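Local coordinates for odorant-binding protein 1F (Rattus norvegicus, PDB 3FIQ), which probably binds a wide variety of chemical odorants, as a secreted lipocalin of the nasal epithelium, at residues 56-60 and 61-65; 134-138 and 139-143. All blocks are in the same frame, centred on the assembly; numbering follows the deposited sequence. Where two conformers were deposited one is given.

In the fold
Both contacts are local, and they follow one another in series along the chain, neither enclosing nor crossing the other. After the short helix 9-12 the chain runs through strands 14-23 and 38-44 of the antiparallel lipocalin barrel. Contact 1 then closes the tight hairpin between strands 50-59 and 62-72, where Cys63 is disulfide-bonded to Cys155 near the C terminus. After the remaining barrel strands up to 111-119 comes helix 126-138, and contact 2 ends that helix and turns the chain back toward strand 111-119 and on to strand 147-148. The two centres lie about 28 Å apart, with about 18 Å between nearest atoms.

Contact 1: residues 56-60 and 61-65; sequences NVKLD and SECQT. With EDO (1,2-ethanediol), chain C.
Val57 and Gln64 face each other as a hydrogen-bonded pair in the antiparallel beta hairpin that joins two strands of the lipocalin barrel. Their side chains lie alongside and point the same way: CG2 of Val57 meets OE1 of Gln64 at 3.3 Å, and that OE1 is hydrogen-bonded to His66 NE2. The Gln64 chain is extended, with CG anti to the backbone N (chi1 -178°), which also carries NE2 to 3.6 Å from CD2 of Leu59. The branched Val57 suits a strand, and the long Gln64 spans both apolar neighbours on this face before reaching its polar mate.

The other face carries Asn56, Lys58, Cys63 and Thr65. Lys58 folds back, bent at chi2, chi3 and chi4, so that CE comes 3.2 Å from Glu62 O and NZ donates to Ser61 O at 3.1 Å. The ammonium sits well above that carbonyl plane rather than on a lone pair. A long, flexible lysine can thus curl back to reach a backbone carbonyl of the turn. Cys63 SG leaves this face to form the disulfide with Cys155, pinning the hairpin to the C-terminal tail.

The chain reverses through a type II' turn from Leu59 to Glu62, closed by paired backbone bonds between these two residues. Asp60 takes the positive phi (50°) that this turn demands at its second position, a conformation more usual for glycine. Its amide points outward from the turn, where an ethanediol molecule, probably from the crystallisation liquor, accepts on its O2 a bond from Asp60 N at 2.9 Å.

Contact 2: residues 134-138 and 139-143; sequences KLAEE and YNIPN
A Schellman motif ends the helix that flanks the lipocalin barrel, wrapping residues 139-143 back over the last turn. Ile141 N reaches Ala136 O at 2.9 Å, nearly straight at 167°, and Asn140 N donates to Glu137 O from above the carbonyl plane. Asn140 is the C-prime residue: its positive phi (59°) reverses the chain, a conformation asparagine tolerates better than most residues.

After the reversal, the side chain of Ile141 comes back beside the helix, its CB 4.2 Å from CB of Ala136. The isoleucine also packs on Asn113 and Ile115 of strand 111-119, and the small alanine lets the chain fold closely over the helix end.

Tyr139 lies alongside Leu135, pointing the same way, with CE1 4.0 Å from CD2 of the leucine. The ring turns an edge to the backbone, its CD1 3.1 Å from Leu135 O, an oxygen that also accepts the bond from Tyr139 N. With CG anti to the carbonyl carbon (chi1 -73°), the ring projects across the helix axis, on the same side as Leu135, and meets His101 with their planes inclined to each other. Replacing this tyrosine by an alanine would probably open a gap beside Leu135 and leave His101 without its ring partner.

Asn143 lays its amide against the flank of the helix. OD1 lies 3.3 Å from CB of Ala136, while ND2 donates to Arg133 O. The Asn143 and Glu137 side chains cross at about a right angle, and one water links them, accepting from Asn143 ND2 at 2.9 Å and donating to Glu137 OE2.

Contact 1: residues 56-60 and 61-65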
loop_
_atom_site.group_PDB
_atom_site.type_symbol
_atom_site.label_atom_id
_atom_site.label_comp_id
_atom_site.label_asym_id
_atom_site.label_seq_id
_atom_site.Cartn_x
_atom_site.Cartn_y
_atom_site.Cartn_z
ATOM N N ASN A 56 -5.486 -1.246 -9.023
ATOM C CA ASN A 56 -6.264 -0.318 -9.826
ATOM C C ASN A 56 -6.245 1.050 -9.218
ATOM O O ASN A 56 -6.196 1.217 -8.005
ATOM C CB ASN A 56 -7.745 -0.790 -10.010
ATOM C CG ASN A 56 -7.828 -1.880 -11.015
ATOM O OD1 ASN A 56 -7.781 -1.608 -12.239
ATOM N ND2 ASN A 56 -7.868 -3.089 -10.551
ATOM N N VAL A 57 -6.413 2.067 -10.075
ATOM C CA VAL A 57 -6.780 3.397 -9.639
ATOM C C VAL A 57 -8.053 3.673 -10.371
ATOM O O VAL A 57 -8.308 3.116 -11.423
ATOM C CB VAL A 57 -5.698 4.513 -9.935
ATOM C CG1 VAL A 57 -4.442 4.253 -9.153
ATOM C CG2 VAL A 57 -5.466 4.726 -11.409
ATOM N N LYS A 58 -8.915 4.482 -9.798
ATOM C CA LYS A 58 -10.123 4.832 -10.464
ATOM C C LYS A 58 -9.857 6.093 -11.234
ATOM O O LYS A 58 -9.294 7.055 -10.691
ATOM C CB LYS A 58 -11.245 5.078 -9.484
ATOM C CG LYS A 58 -11.667 3.934 -8.662
ATOM C CD LYS A 58 -12.253 2.789 -9.440
ATOM C CE LYS A 58 -13.314 3.201 -10.490
ATOM N NZ LYS A 58 -14.764 3.377 -10.045
ATOM N N LEU A 59 -10.235 6.074 -12.527
ATOM C CA LEU A 59 -10.012 7.236 -13.385
ATOM C C LEU A 59 -11.308 7.410 -14.139
ATOM O O LEU A 59 -11.746 6.521 -14.862
ATOM C CB LEU A 59 -8.855 7.057 -14.364
ATOM C CG LEU A 59 -8.666 8.171 -15.361
ATOM C CD1 LEU A 59 -8.080 9.349 -14.615
ATOM C CD2 LEU A 59 -7.667 7.624 -16.388
ATOM N N ASP A 60 -11.924 8.576 -13.978
ATOM C CA ASP A 60 -13.345 8.745 -14.225
ATOM C C ASP A 60 -14.126 7.635 -13.479
ATOM O O ASP A 60 -13.869 7.337 -12.295
ATOM C CB ASP A 60 -13.609 8.863 -15.712
ATOM C CG ASP A 60 -12.680 9.904 -16.391
ATOM O OD1 ASP A 60 -12.546 11.046 -15.869
ATOM O OD2 ASP A 60 -11.967 9.570 -17.367
ATOM N N SER A 61 -14.992 6.944 -14.144
ATOM C CA SER A 61 -15.693 5.942 -13.400
ATOM C C SER A 61 -15.068 4.593 -13.544
ATOM O O SER A 61 -15.651 3.626 -13.048
ATOM C CB SER A 61 -17.083 5.823 -13.905
ATOM O OG SER A 61 -17.127 5.600 -15.304
ATOM N N GLU A 62 -13.913 4.511 -14.206
ATOM C CA GLU A 62 -13.434 3.220 -14.680
ATOM C C GLU A 62 -12.258 2.755 -13.836
ATOM O O GLU A 62 -11.626 3.538 -13.132
ATOM C CB GLU A 62 -12.955 3.276 -16.122
ATOM C CG GLU A 62 -13.997 3.676 -17.146
ATOM C CD GLU A 62 -14.531 2.476 -17.900
ATOM O OE1 GLU A 62 -14.573 1.370 -17.322
ATOM O OE2 GLU A 62 -14.926 2.647 -19.064
ATOM N N CYS A 63 -11.892 1.480 -14.001
ATOM C CA CYS A 63 -10.759 0.928 -13.391
ATOM C C CYS A 63 -9.577 0.979 -14.338
ATOM O O CYS A 63 -9.665 0.520 -15.488
ATOM C CB CYS A 63 -11.003 -0.533 -13.031
ATOM S SG CYS A 63 -12.454 -0.773 -12.009
ATOM N N GLN A 64 -8.505 1.626 -13.893
ATOM C CA GLN A 64 -7.261 1.681 -14.654
ATOM C C GLN A 64 -6.270 0.824 -13.944
ATOM O O GLN A 64 -5.823 1.107 -12.831
ATOM C CB GLN A 64 -6.763 3.087 -14.761
ATOM C CG GLN A 64 -5.512 3.256 -15.574
ATOM C CD GLN A 64 -4.898 4.693 -15.551
ATOM O OE1 GLN A 64 -4.405 5.203 -14.512
ATOM N NE2 GLN A 64 -4.927 5.353 -16.735
ATOM N N THR A 65 -5.920 -0.313 -14.565
ATOM C CA THR A 65 -5.085 -1.300 -13.900
ATOM C C THR A 65 -3.604 -0.995 -14.141
ATOM O O THR A 65 -3.179 -0.687 -15.252
ATOM C CB THR A 65 -5.403 -2.716 -14.420
ATOM O OG1 THR A 65 -6.783 -3.022 -14.241
ATOM C CG2 THR A 65 -4.687 -3.748 -13.597
HETATM C C1 EDO C . -11.787 11.378 -9.962
HETATM O O1 EDO C . -10.630 12.216 -9.745
HETATM C C2 EDO C . -11.505 10.122 -10.779
HETATM O O2 EDO C . -10.764 10.344 -12.015
#

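Contact 2: residues 134-138 and 139-143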
loop_
_atom_site.group_PDB
_atom_site.type_symbol
_atom_site.label_atom_id
_atom_site.label_comp_id
_atom_site.label_asym_id
_atom_site.label_seq_id
_atom_site.Cartn_x
_atom_site.Cartn_y
_atom_site.Cartn_z
ATOM N N LYS A 134 -1.648 4.490 15.853
ATOM C CA LYS A 134 -0.422 4.666 16.580
ATOM C C LYS A 134 0.761 4.717 15.641
ATOM O O LYS A 134 1.630 5.551 15.802
ATOM C CB LYS A 134 -0.267 3.582 17.640
ATOM C CG LYS A 134 -1.097 3.830 18.913
ATOM C CD LYS A 134 -0.711 5.152 19.647
ATOM C CE LYS A 134 -1.279 5.204 21.097
ATOM N NZ LYS A 134 -1.138 6.536 21.763
ATOM N N LEU A 135 0.755 3.881 14.614
ATOM C CA LEU A 135 1.815 3.853 13.640
ATOM C C LEU A 135 1.892 5.144 12.824
ATOM O O LEU A 135 2.998 5.644 12.561
ATOM C CB LEU A 135 1.638 2.683 12.673
ATOM C CG LEU A 135 2.092 1.411 13.338
ATOM C CD1 LEU A 135 1.500 0.259 12.462
ATOM C CD2 LEU A 135 3.623 1.332 13.497
ATOM N N ALA A 136 0.732 5.664 12.406
ATOM C CA ALA A 136 0.678 6.882 11.685
ATOM C C ALA A 136 1.345 7.966 12.582
ATOM O O ALA A 136 2.094 8.781 12.085
ATOM C CB ALA A 136 -0.804 7.248 11.299
ATOM N N GLU A 137 1.016 8.033 13.860
ATOM C CA GLU A 137 1.630 9.039 14.760
ATOM C C GLU A 137 3.130 8.894 14.777
ATOM O O GLU A 137 3.862 9.860 14.680
ATOM C CB GLU A 137 1.046 8.940 16.181
ATOM C CG GLU A 137 -0.368 9.443 16.220
ATOM C CD GLU A 137 -1.159 9.123 17.536
ATOM O OE1 GLU A 137 -0.652 8.377 18.422
ATOM O OE2 GLU A 137 -2.319 9.626 17.662
ATOM N N GLU A 138 3.555 7.657 14.888
ATOM C CA GLU A 138 4.958 7.367 14.949
ATOM C C GLU A 138 5.674 7.804 13.690
ATOM O O GLU A 138 6.834 8.260 13.789
ATOM C CB GLU A 138 5.215 5.883 15.204
ATOM C CG GLU A 138 4.870 5.338 16.570
ATOM C CD GLU A 138 5.047 3.827 16.571
ATOM O OE1 GLU A 138 5.908 3.355 15.776
ATOM O OE2 GLU A 138 4.347 3.123 17.343
ATOM N N TYR A 139 5.009 7.702 12.549
ATOM C CA TYR A 139 5.591 8.027 11.244
ATOM C C TYR A 139 5.239 9.481 10.817
ATOM O O TYR A 139 5.470 9.898 9.683
ATOM C CB TYR A 139 5.255 6.875 10.188
ATOM C CG TYR A 139 6.045 5.586 10.394
ATOM C CD1 TYR A 139 5.657 4.626 11.298
ATOM C CD2 TYR A 139 7.300 5.394 9.784
ATOM C CE1 TYR A 139 6.449 3.491 11.582
ATOM C CE2 TYR A 139 8.053 4.244 10.031
ATOM C CZ TYR A 139 7.648 3.321 10.935
ATOM O OH TYR A 139 8.448 2.212 11.207
ATOM N N ASN A 140 4.761 10.306 11.746
ATOM C CA ASN A 140 4.485 11.696 11.444
ATOM C C ASN A 140 3.453 11.876 10.300
ATOM O O ASN A 140 3.566 12.777 9.462
ATOM C CB ASN A 140 5.818 12.424 11.173
ATOM C CG ASN A 140 5.698 13.941 11.221
ATOM O OD1 ASN A 140 4.994 14.522 12.068
ATOM N ND2 ASN A 140 6.429 14.608 10.309
ATOM N N ILE A 141 2.429 11.027 10.289
ATOM C CA ILE A 141 1.374 11.041 9.303
ATOM C C ILE A 141 0.053 11.362 10.009
ATOM O O ILE A 141 -0.263 10.712 11.004
ATOM C CB ILE A 141 1.226 9.683 8.597
ATOM C CG1 ILE A 141 2.461 9.356 7.734
ATOM C CG2 ILE A 141 -0.031 9.715 7.756
ATOM C CD1 ILE A 141 2.553 7.870 7.329
ATOM N N PRO A 142 -0.658 12.433 9.594
ATOM C CA PRO A 142 -1.890 12.838 10.259
ATOM C C PRO A 142 -2.988 11.820 10.108
ATOM O O PRO A 142 -3.346 11.456 8.994
ATOM C CB PRO A 142 -2.247 14.194 9.568
ATOM C CG PRO A 142 -1.006 14.647 8.939
ATOM C CD PRO A 142 -0.344 13.369 8.501
ATOM N N ASN A 143 -3.576 11.347 11.213
ATOM C CA ASN A 143 -4.668 10.367 11.108
ATOM C C ASN A 143 -5.919 10.904 10.479
ATOM O O ASN A 143 -6.757 10.122 9.976
ATOM C CB ASN A 143 -4.993 9.792 12.497
ATOM C CG ASN A 143 -4.086 8.678 12.863
ATOM O OD1 ASN A 143 -3.952 7.701 12.103
ATOM N ND2 ASN A 143 -3.429 8.803 14.000
HETATM O O HOH W 1 -3.590 11.008 15.953
#